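Local coordinates for protein 4-amino-4-deoxychorismate lyase (PDB 3LUL) that belongs to the class IV aminotransferase family of pyridoxal-phosphate proteins and carries the cofactor covalently bound, at residues T4-D9 and L108-F113. Numbering follows the deposited sequence. Where two conformers were deposited one is given.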
ATOM      1  N   THR B   4      -8.286  15.923  15.579  1.00 20.03           N
ATOM      2  CA  THR B   4      -8.358  14.449  15.646  1.00 20.27           C
ATOM      3  C   THR B   4      -9.645  14.050  16.345  1.00 21.01           C
ATOM      4  O   THR B   4      -9.908  14.518  17.448  1.00 22.97           O
ATOM      5  CB  THR B   4      -7.148  13.869  16.367  1.00 20.24           C
ATOM      6  OG1 THR B   4      -5.977  14.325  15.691  1.00 20.63           O
ATOM      7  CG2 THR B   4      -7.181  12.330  16.379  1.00 16.56           C
ATOM      8  N   ARG B   5     -10.453  13.226  15.683  1.00 19.51           N
ATOM      9  CA  ARG B   5     -11.753  12.799  16.197  1.00 20.90           C
ATOM     10  C   ARG B   5     -11.770  11.290  16.427  1.00 18.48           C
ATOM     11  O   ARG B   5     -11.432  10.546  15.522  1.00 16.56           O
ATOM     12  CB  ARG B   5     -12.833  13.184  15.166  1.00 22.54           C
ATOM     13  CG  ARG B   5     -14.246  12.687  15.461  1.00 31.54           C
ATOM     14  CD  ARG B   5     -15.284  13.438  14.626  1.00 42.69           C
ATOM     15  NE  ARG B   5     -16.639  12.919  14.853  1.00 49.66           N
ATOM     16  CZ  ARG B   5     -17.280  12.034  14.083  1.00 56.08           C
ATOM     17  NH1 ARG B   5     -16.723  11.528  12.986  1.00 60.02           N
ATOM     18  NH2 ARG B   5     -18.511  11.653  14.414  1.00 56.65           N
ATOM     19  N   VAL B   6     -12.149  10.828  17.618  1.00 17.75           N
ATOM     20  CA  VAL B   6     -12.424   9.389  17.774  1.00 18.98           C
ATOM     21  C   VAL B   6     -13.854   9.119  17.306  1.00 20.26           C
ATOM     22  O   VAL B   6     -14.787   9.736  17.804  1.00 22.44           O
ATOM     23  CB  VAL B   6     -12.236   8.875  19.200  1.00 18.07           C
ATOM     24  CG1 VAL B   6     -12.648   7.404  19.287  1.00 19.50           C
ATOM     25  CG2 VAL B   6     -10.787   9.034  19.617  1.00 19.79           C
ATOM     26  N   ILE B   7     -14.025   8.206  16.352  1.00 20.86           N
ATOM     27  CA  ILE B   7     -15.364   7.741  15.948  1.00 21.75           C
ATOM     28  C   ILE B   7     -15.792   6.627  16.927  1.00 25.16           C
ATOM     29  O   ILE B   7     -15.166   5.561  16.972  1.00 22.07           O
ATOM     30  CB  ILE B   7     -15.406   7.225  14.494  1.00 20.64           C
ATOM     31  CG1 ILE B   7     -14.807   8.251  13.518  1.00 25.30           C
ATOM     32  CG2 ILE B   7     -16.854   6.906  14.075  1.00 23.83           C
ATOM     33  CD1 ILE B   7     -14.579   7.677  12.152  1.00 26.54           C
ATOM     34  N   GLU B   8     -16.839   6.902  17.705  1.00 29.79           N
ATOM     35  CA  GLU B   8     -17.349   5.999  18.745  0.50 32.83           C
ATOM     36  C   GLU B   8     -18.507   5.161  18.187  1.00 34.65           C
ATOM     37  O   GLU B   8     -19.109   5.522  17.182  1.00 34.19           O
ATOM     38  CB  GLU B   8     -17.865   6.792  19.963  0.50 33.01           C
ATOM     39  CG  GLU B   8     -16.989   7.958  20.467  0.50 32.40           C
ATOM     40  CD  GLU B   8     -16.083   7.580  21.619  0.50 29.99           C
ATOM     41  OE1 GLU B   8     -15.594   6.435  21.658  0.50 27.91           O
ATOM     42  OE2 GLU B   8     -15.851   8.445  22.487  0.50 28.69           O
ATOM     43  N   ASP B   9     -18.804   4.051  18.853  1.00 39.13           N
ATOM     44  CA  ASP B   9     -19.959   3.207  18.551  1.00 43.13           C
ATOM     45  C   ASP B   9     -21.274   3.984  18.694  1.00 45.73           C
ATOM     46  O   ASP B   9     -21.491   4.637  19.718  1.00 46.42           O
ATOM     47  CB  ASP B   9     -20.026   2.021  19.541  1.00 44.19           C
ATOM     48  CG  ASP B   9     -18.716   1.221  19.637  1.00 46.58           C
ATOM     49  OD1 ASP B   9     -17.622   1.803  19.466  1.00 46.89           O
ATOM     50  OD2 ASP B   9     -18.787   0.005  19.923  1.00 49.84           O
ATOM     51  N   LEU B 108      -9.916   8.442  14.277  1.00 10.12           N
ATOM     52  CA  LEU B 108      -9.355   7.310  14.957  1.00 10.26           C
ATOM     53  C   LEU B 108     -10.489   6.350  15.298  1.00 10.67           C
ATOM     54  O   LEU B 108     -11.547   6.793  15.798  1.00 14.12           O
ATOM     55  CB  LEU B 108      -8.661   7.825  16.194  1.00  8.55           C
ATOM     56  CG  LEU B 108      -7.758   6.969  17.052  1.00 16.59           C
ATOM     57  CD1 LEU B 108      -6.713   6.178  16.219  1.00 13.21           C
ATOM     58  CD2 LEU B 108      -7.113   7.885  18.079  1.00 16.41           C
ATOM     59  N   ILE B 109     -10.304   5.061  14.990  1.00  9.29           N
ATOM     60  CA  ILE B 109     -11.229   4.003  15.391  1.00 10.64           C
ATOM     61  C   ILE B 109     -10.476   2.928  16.188  1.00 12.19           C
ATOM     62  O   ILE B 109      -9.367   2.531  15.824  1.00 14.56           O
ATOM     63  CB  ILE B 109     -11.966   3.384  14.189  1.00 12.32           C
ATOM     64  CG1 ILE B 109     -12.918   4.423  13.579  1.00 13.04           C
ATOM     65  CG2 ILE B 109     -12.739   2.063  14.575  1.00 12.06           C
ATOM     66  CD1 ILE B 109     -13.659   3.930  12.299  1.00 14.08           C
ATOM     67  N   PHE B 110     -11.085   2.491  17.293  1.00 13.26           N
ATOM     68  CA  PHE B 110     -10.581   1.346  18.066  1.00 11.94           C
ATOM     69  C   PHE B 110     -11.511   0.152  17.970  1.00 13.69           C
ATOM     70  O   PHE B 110     -12.737   0.293  18.048  1.00 12.30           O
ATOM     71  CB  PHE B 110     -10.461   1.700  19.542  1.00 10.60           C
ATOM     72  CG  PHE B 110      -9.575   2.864  19.820  1.00 13.59           C
ATOM     73  CD1 PHE B 110      -8.216   2.653  20.069  1.00 16.08           C
ATOM     74  CD2 PHE B 110     -10.090   4.165  19.882  1.00 12.93           C
ATOM     75  CE1 PHE B 110      -7.383   3.721  20.359  1.00 14.16           C
ATOM     76  CE2 PHE B 110      -9.260   5.233  20.177  1.00 13.92           C
ATOM     77  CZ  PHE B 110      -7.913   5.012  20.423  1.00 13.17           C
ATOM     78  N   GLN B 111     -10.924  -1.017  17.785  1.00 12.42           N
ATOM     79  CA  GLN B 111     -11.676  -2.277  17.722  1.00 11.97           C
ATOM     80  C   GLN B 111     -10.962  -3.361  18.514  1.00 12.85           C
ATOM     81  O   GLN B 111      -9.750  -3.503  18.410  1.00 12.33           O
ATOM     82  CB  GLN B 111     -11.798  -2.744  16.280  1.00 15.43           C
ATOM     83  CG  GLN B 111     -12.768  -1.906  15.456  1.00 23.72           C
ATOM     84  CD  GLN B 111     -14.235  -2.078  15.880  1.00 29.41           C
ATOM     85  OE1 GLN B 111     -14.883  -1.138  16.377  1.00 37.13           O
ATOM     86  NE2 GLN B 111     -14.767  -3.273  15.670  1.00 22.37           N
ATOM     87  N   THR B 112     -11.727  -4.111  19.296  1.00 14.46           N
ATOM     88  CA  THR B 112     -11.177  -5.209  20.078  1.00 13.49           C
ATOM     89  C   THR B 112     -11.381  -6.502  19.309  1.00 13.87           C
ATOM     90  O   THR B 112     -12.241  -6.621  18.407  1.00 13.65           O
ATOM     91  CB  THR B 112     -11.829  -5.363  21.477  1.00 14.69           C
ATOM     92  OG1 THR B 112     -13.219  -5.719  21.344  1.00 15.85           O
ATOM     93  CG2 THR B 112     -11.710  -4.108  22.264  1.00 14.53           C
ATOM     94  N   PHE B 113     -10.600  -7.493  19.691  1.00 12.30           N
ATOM     95  CA  PHE B 113     -10.759  -8.838  19.160  1.00 11.15           C
ATOM     96  C   PHE B 113     -10.144  -9.841  20.108  1.00 11.68           C
ATOM     97  O   PHE B 113      -9.298  -9.523  20.951  1.00  9.78           O
ATOM     98  CB  PHE B 113     -10.133  -8.959  17.768  1.00 12.45           C
ATOM     99  CG  PHE B 113      -8.696  -8.536  17.709  1.00 12.54           C
ATOM    100  CD1 PHE B 113      -8.359  -7.195  17.506  1.00 12.09           C
ATOM    101  CD2 PHE B 113      -7.670  -9.463  17.847  1.00 11.22           C
ATOM    102  CE1 PHE B 113      -7.013  -6.785  17.439  1.00 12.99           C
ATOM    103  CE2 PHE B 113      -6.323  -9.074  17.765  1.00 12.42           C
ATOM    104  CZ  PHE B 113      -5.987  -7.738  17.574  1.00 16.03           C
TER
HETATM  105  O   HOH W   1     -13.634   3.603  18.278  1.00 16.36           O
HETATM  106  O   HOH W   2     -15.381   1.552  18.391  1.00 25.05           O
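Val6 pairs with Leu108 in parallel where the short N-terminal strand 4-6 forms the outermost strand, within this chain, of the mixed sheet in the N-terminal part of this class IV aminotransferase fold. Two backbone hydrogen bonds make the bridge: Leu108 N donates to Arg5 O (2.9 Å), and Ile7 N returns to Leu108 O (2.9 Å), so that Leu108 is gripped through both its amide and its carbonyl. Val6 CA adds a CA-H...O contact to the same Leu108 O at 3.4 Å.

Beyond the bridge the chains splay apart and water takes over. One water bridges Ile7 O and Phe110 N, accepting from the latter; a second lies between Asp9 OD1 and Phe110 O, although its approach to OD1 is unusually short.

Apolar contacts lie on both faces. On the face of Val6, Leu108 and Phe110, covered by helix 65-78, Val6 CG2 meets Leu108 CD2 at 4.1 Å. Val6 CG1, anti to its backbone N (chi1 176°), comes to the edge of the Phe110 ring near its plane, 4.1 Å from CE2, the two side chains crossing at about a right angle. On the other face Ile7 and Ile109 meet, and Ile19 of the second subunit packs on Ile109. Here Ile109 CG1 sits 3.9 Å from Ile7 CB, while the Ile7 CD1 methyl touches Ile109 CD1, also at 3.9 Å.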